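Local atomic coordinates of condensin complex subunit 3 (Schizosaccharomyces pombe, PDB entry 5OQR), a protein that serves as a regulatory subunit of the condensin complex, which converts interphase chromatin into condensed, mitotic-like chromosomes. Residues E416-C420 / I473-E479; C420-V424 / Y482-M486; L507-S511 / N524-Y528. All coordinates share one frame; numbering follows the deposited sequence.

Contact 1 of 3, residues E416-C420 / I473-E479; sequences ENDFC and ITSSLNE
E416, at the start of helix 416-434 in a HEAT-repeat solenoid, reaches across to I473 and T474 in the loop between helices 457-471 and 480-495. Stretched out past CG, the side chain carries its carboxylate to this loop. Two donors of T474 grip OE2, both on its syn side. The hydroxyl OG1 gives a hydrogen bond of 2.8 Å to E416 OE2, and the backbone N of T474 gives one of 3.1 Å to the same oxygen. OG1 sits between the backbone N and the carbonyl carbon of T474 (chi1 46°), and this turns it to the same acceptor that the backbone N already faces. An alanine at E416 would remove the carboxylate and is likely to leave T474 OG1 and N without this shared acceptor.

The closely packed part lies deeper. I473 CB lies 3.5 Å from E416 OE1, and I473 CG2 meets the ring edge of F419 near its plane. Here L469 of helix 457-471 also touches F419 and C420. Nearby, E416 OE1 and E479 OE2 are 4.1 Å apart, and these like charges may favour protonation of one carboxylate. The other side is looser. T474, S475 and N478 are exposed and give up little surface, though T474 also packs on another protein chain. N417 ND2 lies 3.0 Å from N478 O there. Back in the buried part, C420 SG rests 3.7 Å from E479 CG.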
loop_
_atom_site.group_PDB
_atom_site.type_symbol
_atom_site.label_atom_id
_atom_site.label_comp_id
_atom_site.label_asym_id
_atom_site.label_seq_id
_atom_site.Cartn_x
_atom_site.Cartn_y
_atom_site.Cartn_z
ATOM N N GLU A 416 8.186 38.683 6.274
ATOM C CA GLU A 416 8.528 38.392 4.887
ATOM C C GLU A 416 9.344 39.514 4.267
ATOM O O GLU A 416 10.212 39.256 3.426
ATOM C CB GLU A 416 7.261 38.160 4.063
ATOM C CG GLU A 416 6.545 36.859 4.358
ATOM C CD GLU A 416 5.469 36.553 3.336
ATOM O OE1 GLU A 416 5.275 37.376 2.417
ATOM O OE2 GLU A 416 4.820 35.491 3.449
ATOM N N ASN A 417 9.083 40.761 4.662
ATOM C CA ASN A 417 9.782 41.888 4.057
ATOM C C ASN A 417 11.264 41.862 4.408
ATOM O O ASN A 417 12.122 42.017 3.532
ATOM C CB ASN A 417 9.138 43.200 4.502
ATOM C CG ASN A 417 9.502 44.362 3.599
ATOM O OD1 ASN A 417 10.159 45.312 4.023
ATOM N ND2 ASN A 417 9.087 44.283 2.340
ATOM N N ASP A 418 11.586 41.665 5.687
ATOM C CA ASP A 418 12.984 41.531 6.079
ATOM C C ASP A 418 13.632 40.330 5.408
ATOM O O ASP A 418 14.831 40.358 5.106
ATOM C CB ASP A 418 13.098 41.409 7.598
ATOM C CG ASP A 418 12.520 42.607 8.323
ATOM O OD1 ASP A 418 12.107 42.452 9.491
ATOM O OD2 ASP A 418 12.475 43.701 7.723
ATOM N N PHE A 419 12.860 39.269 5.168
ATOM C CA PHE A 419 13.402 38.086 4.510
ATOM C C PHE A 419 13.719 38.366 3.047
ATOM O O PHE A 419 14.751 37.920 2.534
ATOM C CB PHE A 419 12.417 36.926 4.640
ATOM C CG PHE A 419 12.756 35.743 3.784
ATOM C CD1 PHE A 419 12.035 35.478 2.634
ATOM C CD2 PHE A 419 13.795 34.898 4.127
ATOM C CE1 PHE A 419 12.342 34.392 1.845
ATOM C CE2 PHE A 419 14.109 33.810 3.342
ATOM C CZ PHE A 419 13.382 33.557 2.198
ATOM N N CYS A 420 12.847 39.105 2.361
ATOM C CA CYS A 420 13.129 39.483 0.980
ATOM C C CYS A 420 14.316 40.434 0.913
ATOM O O CYS A 420 15.229 40.247 0.101
ATOM C CB CYS A 420 11.890 40.118 0.343
ATOM S SG CYS A 420 10.514 38.981 0.068
ATOM N N ILE A 473 7.432 32.881 0.532
ATOM C CA ILE A 473 6.538 34.004 0.770
ATOM C C ILE A 473 5.176 33.663 0.185
ATOM O O ILE A 473 5.046 32.817 -0.701
ATOM C CB ILE A 473 7.077 35.326 0.183
ATOM C CG1 ILE A 473 7.395 35.171 -1.303
ATOM C CG2 ILE A 473 8.314 35.765 0.942
ATOM C CD1 ILE A 473 7.603 36.485 -2.009
ATOM N N THR A 474 4.149 34.336 0.707
ATOM C CA THR A 474 2.768 33.996 0.399
ATOM C C THR A 474 1.978 35.104 -0.283
ATOM O O THR A 474 0.954 34.805 -0.904
ATOM C CB THR A 474 2.024 33.589 1.680
ATOM O OG1 THR A 474 2.312 34.528 2.722
ATOM C CG2 THR A 474 2.443 32.194 2.117
ATOM N N SER A 475 2.407 36.361 -0.184
ATOM C CA SER A 475 1.691 37.462 -0.811
ATOM C C SER A 475 2.692 38.448 -1.389
ATOM O O SER A 475 3.856 38.495 -0.984
ATOM C CB SER A 475 0.763 38.174 0.180
ATOM O OG SER A 475 1.493 38.703 1.272
ATOM N N SER A 476 2.225 39.236 -2.353
ATOM C CA SER A 476 3.071 40.196 -3.045
ATOM C C SER A 476 3.055 41.572 -2.400
ATOM O O SER A 476 3.632 42.512 -2.955
ATOM C CB SER A 476 2.642 40.312 -4.512
ATOM O OG SER A 476 1.328 40.827 -4.624
ATOM N N LEU A 477 2.419 41.710 -1.244
ATOM C CA LEU A 477 2.321 43.010 -0.598
ATOM C C LEU A 477 3.689 43.456 -0.096
ATOM O O LEU A 477 4.415 42.682 0.535
ATOM C CB LEU A 477 1.325 42.943 0.557
ATOM C CG LEU A 477 1.071 44.254 1.300
ATOM C CD1 LEU A 477 0.449 45.291 0.377
ATOM C CD2 LEU A 477 0.191 44.009 2.513
ATOM N N ASN A 478 4.040 44.708 -0.387
ATOM C CA ASN A 478 5.232 45.381 0.126
ATOM C C ASN A 478 6.527 44.899 -0.515
ATOM O O ASN A 478 7.609 45.291 -0.063
ATOM C CB ASN A 478 5.358 45.237 1.648
ATOM C CG ASN A 478 4.187 45.846 2.392
ATOM O OD1 ASN A 478 3.570 45.200 3.239
ATOM N ND2 ASN A 478 3.875 47.098 2.080
ATOM N N GLU A 479 6.459 44.066 -1.556
ATOM C CA GLU A 479 7.665 43.549 -2.195
ATOM C C GLU A 479 7.619 43.694 -3.711
ATOM O O GLU A 479 8.313 42.958 -4.419
ATOM C CB GLU A 479 7.891 42.087 -1.812
ATOM C CG GLU A 479 8.282 41.892 -0.357
ATOM C CD GLU A 479 7.361 40.936 0.373
ATOM O OE1 GLU A 479 7.140 41.131 1.587
ATOM O OE2 GLU A 479 6.852 39.994 -0.267
#

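Contact 2 of 3, residues C420-V424 / Y482-M486; sequences CSLLV and YMVDM
C420 and Y482 make the nearest backbone approach, with their CA atoms 7.0 Å apart. From there the two helical segments run in nearly the same direction, 23° apart. The axes of these short segments come no closer than 11.5 Å, and side chains make the contact.

Y482 contributes the largest share. Its CG lies anti to the carbonyl carbon (chi1 -66°), which swings the ring toward helix 416-434. The ring is laid against the backbone there: S421 N stands 3.8 Å above one face, toward the rim, and the carbonyl carbon of C420 lies over the same face. C420 adds its CB, 3.7 Å from Y482 CD2. S421 approaches the phenol end of the ring, but the modelled distance between the two hydroxyls is too short to be real. The detail there is doubtful.

V424, one turn on from C420, takes up the other side chains. Its CG2 branch lies beside the backbone N and serves two partners. It meets the ring of Y482 obliquely, with V424 CG2 3.9 Å from Y482 CD1. It also lies 4.0 Å from M486 SD. A bend at chi2 (-43°) of M486 brings SD round to V424, and the two side chains lie side by side, pointing opposite ways. The CG1 branch of V424 only skirts the carboxylate of D485.

L469 of helix 457-471 touches L423, and V466 of that helix touches M486, so a third helix backs the buried side. Two nearly parallel helices in direct side-chain contact, with the helix between them in sequence packed alongside, fit the stacking of successive repeats in a HEAT solenoid.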
loop_
_atom_site.group_PDB
_atom_site.type_symbol
_atom_site.label_atom_id
_atom_site.label_comp_id
_atom_site.label_asym_id
_atom_site.label_seq_id
_atom_site.Cartn_x
_atom_site.Cartn_y
_atom_site.Cartn_z
ATOM N N CYS A 420 12.847 39.105 2.361
ATOM C CA CYS A 420 13.129 39.483 0.980
ATOM C C CYS A 420 14.316 40.434 0.913
ATOM O O CYS A 420 15.229 40.247 0.101
ATOM C CB CYS A 420 11.890 40.118 0.343
ATOM S SG CYS A 420 10.514 38.981 0.068
ATOM N N SER A 421 14.323 41.460 1.765
ATOM C CA SER A 421 15.444 42.391 1.812
ATOM C C SER A 421 16.760 41.651 1.997
ATOM O O SER A 421 17.694 41.799 1.203
ATOM C CB SER A 421 15.234 43.400 2.944
ATOM O OG SER A 421 14.619 44.578 2.463
ATOM N N LEU A 422 16.846 40.845 3.054
ATOM C CA LEU A 422 18.083 40.131 3.343
ATOM C C LEU A 422 18.474 39.219 2.189
ATOM O O LEU A 422 19.612 39.258 1.709
ATOM C CB LEU A 422 17.926 39.329 4.633
ATOM C CG LEU A 422 19.088 38.405 5.001
ATOM C CD1 LEU A 422 20.391 39.181 5.095
ATOM C CD2 LEU A 422 18.793 37.692 6.307
ATOM N N LEU A 423 17.541 38.385 1.729
ATOM C CA LEU A 423 17.887 37.386 0.727
ATOM C C LEU A 423 18.207 38.024 -0.620
ATOM O O LEU A 423 18.971 37.454 -1.403
ATOM C CB LEU A 423 16.751 36.371 0.593
ATOM C CG LEU A 423 17.005 35.139 -0.279
ATOM C CD1 LEU A 423 18.350 34.494 0.014
ATOM C CD2 LEU A 423 15.900 34.133 -0.057
ATOM N N VAL A 424 17.644 39.198 -0.907
ATOM C CA VAL A 424 18.031 39.920 -2.116
ATOM C C VAL A 424 19.450 40.454 -1.980
ATOM O O VAL A 424 20.235 40.418 -2.935
ATOM C CB VAL A 424 17.026 41.046 -2.417
ATOM C CG1 VAL A 424 17.568 41.992 -3.484
ATOM C CG2 VAL A 424 15.703 40.456 -2.879
ATOM N N TYR A 482 11.205 44.351 -4.922
ATOM C CA TYR A 482 12.059 43.172 -4.931
ATOM C C TYR A 482 11.719 42.263 -6.106
ATOM O O TYR A 482 12.616 41.719 -6.755
ATOM C CB TYR A 482 11.935 42.435 -3.598
ATOM C CG TYR A 482 12.480 43.232 -2.433
ATOM C CD1 TYR A 482 13.736 43.821 -2.500
ATOM C CD2 TYR A 482 11.735 43.414 -1.276
ATOM C CE1 TYR A 482 14.241 44.556 -1.446
ATOM C CE2 TYR A 482 12.231 44.150 -0.216
ATOM C CZ TYR A 482 13.485 44.718 -0.307
ATOM O OH TYR A 482 13.984 45.452 0.745
ATOM N N MET A 483 10.432 42.123 -6.422
ATOM C CA MET A 483 10.034 41.291 -7.552
ATOM C C MET A 483 10.511 41.878 -8.870
ATOM O O MET A 483 11.166 41.195 -9.664
ATOM C CB MET A 483 8.519 41.128 -7.574
ATOM C CG MET A 483 8.001 40.325 -6.427
ATOM S SD MET A 483 6.234 40.503 -6.199
ATOM C CE MET A 483 6.058 39.428 -4.797
ATOM N N VAL A 484 10.168 43.140 -9.135
ATOM C CA VAL A 484 10.577 43.764 -10.389
ATOM C C VAL A 484 12.083 43.665 -10.549
ATOM O O VAL A 484 12.593 43.526 -11.667
ATOM C CB VAL A 484 10.094 45.229 -10.452
ATOM C CG1 VAL A 484 10.446 45.845 -11.794
ATOM C CG2 VAL A 484 8.593 45.316 -10.225
ATOM N N ASP A 485 12.818 43.717 -9.438
ATOM C CA ASP A 485 14.268 43.573 -9.488
ATOM C C ASP A 485 14.661 42.164 -9.914
ATOM O O ASP A 485 15.378 41.980 -10.905
ATOM C CB ASP A 485 14.869 43.912 -8.123
ATOM C CG ASP A 485 16.373 44.103 -8.180
ATOM O OD1 ASP A 485 17.042 43.869 -7.156
ATOM O OD2 ASP A 485 16.885 44.487 -9.253
ATOM N N MET A 486 14.203 41.152 -9.173
ATOM C CA MET A 486 14.535 39.774 -9.524
ATOM C C MET A 486 14.104 39.449 -10.948
ATOM O O MET A 486 14.796 38.713 -11.661
ATOM C CB MET A 486 13.880 38.802 -8.541
ATOM C CG MET A 486 14.191 39.070 -7.073
ATOM S SD MET A 486 15.919 39.455 -6.768
ATOM C CE MET A 486 16.636 37.884 -7.149
#

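Contact 3 of 3, residues L507-S511 / N524-Y528; sequences LECLS and NVPLY
Y528, L510 and L507 bury the most surface where helix 518-534 packs on helix 500-514. The segments fall in HEAT repeats 7 and 8 of the solenoid. They run roughly antiparallel, 145° apart, and the axes of these short segments are 12.1 Å apart at closest.

Y528 carries the polar part. Its ring extends toward the other helix. There the hydroxyl OH gives a hydrogen bond of 3.1 Å to L507 O. The donor is tilted 21° from the carbonyl plane. This oxygen also takes the helical bond from S511 N and a bond from S511 OG, so three donors share it. Y528 OH is thus fitted against a turn of the facing helix, and its buried polar end has a partner. S511 OG lies 2.8 Å from Y528 OH. S511 OG is hydrogen-bonded to T546 of helix 537-554. That helix therefore joins the polar cluster, and T546 also touches Y528.

L510 also packs on the hydroxyl. Its CG is anti to the backbone N (chi1 175°), which directs the branches at the facing helix. L510 CG comes 3.3 Å from Y528 OH. One branch, CD1, reaches N524 ND2, while L510 CD2 packs 3.9 Å from L527 CD2.

L507 sends a single methyl, CD2, into the contact. It runs alongside the Y528 side chain, and CD2 meets the ring obliquely. I491 of helix 480-495 touches L510, and L539 of helix 537-554 touches L507. The L507 methyl is shared between two partners: L507 CD2 is 4.0 Å from Y528 CE2 and 4.1 Å from L527 CD2.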
loop_
_atom_site.group_PDB
_atom_site.type_symbol
_atom_site.label_atom_id
_atom_site.label_comp_id
_atom_site.label_asym_id
_atom_site.label_seq_id
_atom_site.Cartn_x
_atom_site.Cartn_y
_atom_site.Cartn_z
ATOM N N LEU A 507 12.401 29.520 -15.863
ATOM C CA LEU A 507 10.957 29.336 -15.972
ATOM C C LEU A 507 10.353 28.895 -14.646
ATOM O O LEU A 507 9.278 29.367 -14.264
ATOM C CB LEU A 507 10.637 28.325 -17.072
ATOM C CG LEU A 507 10.633 28.892 -18.493
ATOM C CD1 LEU A 507 10.632 27.772 -19.507
ATOM C CD2 LEU A 507 9.433 29.796 -18.709
ATOM N N GLU A 508 11.023 27.988 -13.934
ATOM C CA GLU A 508 10.556 27.608 -12.606
ATOM C C GLU A 508 10.494 28.817 -11.682
ATOM O O GLU A 508 9.574 28.938 -10.867
ATOM C CB GLU A 508 11.463 26.530 -12.017
ATOM C CG GLU A 508 11.583 25.282 -12.873
ATOM C CD GLU A 508 12.558 24.276 -12.297
ATOM O OE1 GLU A 508 12.203 23.599 -11.310
ATOM O OE2 GLU A 508 13.686 24.171 -12.824
ATOM N N CYS A 509 11.466 29.726 -11.797
ATOM C CA CYS A 509 11.435 30.946 -11.000
ATOM C C CYS A 509 10.289 31.851 -11.428
ATOM O O CYS A 509 9.598 32.429 -10.584
ATOM C CB CYS A 509 12.767 31.691 -11.119
ATOM S SG CYS A 509 14.159 30.906 -10.301
ATOM N N LEU A 510 10.081 31.991 -12.737
ATOM C CA LEU A 510 8.978 32.806 -13.228
ATOM C C LEU A 510 7.638 32.265 -12.747
ATOM O O LEU A 510 6.739 33.037 -12.396
ATOM C CB LEU A 510 9.021 32.866 -14.753
ATOM C CG LEU A 510 7.862 33.573 -15.454
ATOM C CD1 LEU A 510 7.622 34.954 -14.882
ATOM C CD2 LEU A 510 8.140 33.660 -16.938
ATOM N N SER A 511 7.491 30.941 -12.709
ATOM C CA SER A 511 6.236 30.344 -12.268
ATOM C C SER A 511 5.904 30.761 -10.844
ATOM O O SER A 511 4.768 31.141 -10.545
ATOM C CB SER A 511 6.316 28.821 -12.377
ATOM O OG SER A 511 6.568 28.416 -13.709
ATOM N N ASN A 524 1.208 35.573 -18.487
ATOM C CA ASN A 524 2.188 34.574 -18.891
ATOM C C ASN A 524 1.578 33.225 -19.240
ATOM O O ASN A 524 2.321 32.306 -19.598
ATOM C CB ASN A 524 3.230 34.393 -17.785
ATOM C CG ASN A 524 4.269 35.494 -17.783
ATOM O OD1 ASN A 524 4.849 35.813 -18.819
ATOM N ND2 ASN A 524 4.498 36.092 -16.622
ATOM N N VAL A 525 0.255 33.074 -19.152
ATOM C CA VAL A 525 -0.383 31.835 -19.602
ATOM C C VAL A 525 0.024 31.500 -21.035
ATOM O O VAL A 525 0.407 30.352 -21.292
ATOM C CB VAL A 525 -1.898 31.916 -19.415
ATOM C CG1 VAL A 525 -2.600 30.768 -20.137
ATOM C CG2 VAL A 525 -2.260 31.887 -17.941
ATOM N N PRO A 526 -0.045 32.423 -21.997
ATOM C CA PRO A 526 0.373 32.076 -23.366
ATOM C C PRO A 526 1.762 31.473 -23.441
ATOM O O PRO A 526 1.995 30.557 -24.238
ATOM C CB PRO A 526 0.297 33.423 -24.099
ATOM C CG PRO A 526 -0.712 34.205 -23.345
ATOM C CD PRO A 526 -0.574 33.795 -21.911
ATOM N N LEU A 527 2.697 31.966 -22.628
ATOM C CA LEU A 527 4.056 31.436 -22.652
ATOM C C LEU A 527 4.075 29.968 -22.250
ATOM O O LEU A 527 4.675 29.132 -22.932
ATOM C CB LEU A 527 4.948 32.260 -21.724
ATOM C CG LEU A 527 6.397 31.790 -21.581
ATOM C CD1 LEU A 527 7.125 31.879 -22.910
ATOM C CD2 LEU A 527 7.103 32.608 -20.529
ATOM N N TYR A 528 3.418 29.635 -21.139
ATOM C CA TYR A 528 3.431 28.261 -20.657
ATOM C C TYR A 528 2.621 27.325 -21.542
ATOM O O TYR A 528 2.853 26.112 -21.508
ATOM C CB TYR A 528 2.924 28.220 -19.219
ATOM C CG TYR A 528 3.918 28.821 -18.259
ATOM C CD1 TYR A 528 3.747 30.103 -17.762
ATOM C CD2 TYR A 528 5.048 28.114 -17.877
ATOM C CE1 TYR A 528 4.664 30.656 -16.895
ATOM C CE2 TYR A 528 5.970 28.656 -17.013
ATOM C CZ TYR A 528 5.776 29.926 -16.525
ATOM O OH TYR A 528 6.698 30.462 -15.661
#

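Going from the N terminus, helix 416-434 comes first and supplies one side of both contact 1 and contact 2. The chain then passes through helix 457-471 before it returns. Contact 1 closes this loop with the stretch 473-479. Contact 2 closes a slightly later one with helix 480-495. The two loops are staggered; the contacts share C420 and touch, for example where S476 CB packs on M483 CE. Contact 3 follows in series and closes a short loop between helices 500-514 and 518-534. Its centre is about 19 Å from that of contact 2, and they do not touch. Together the three tie successive layers of the solenoid.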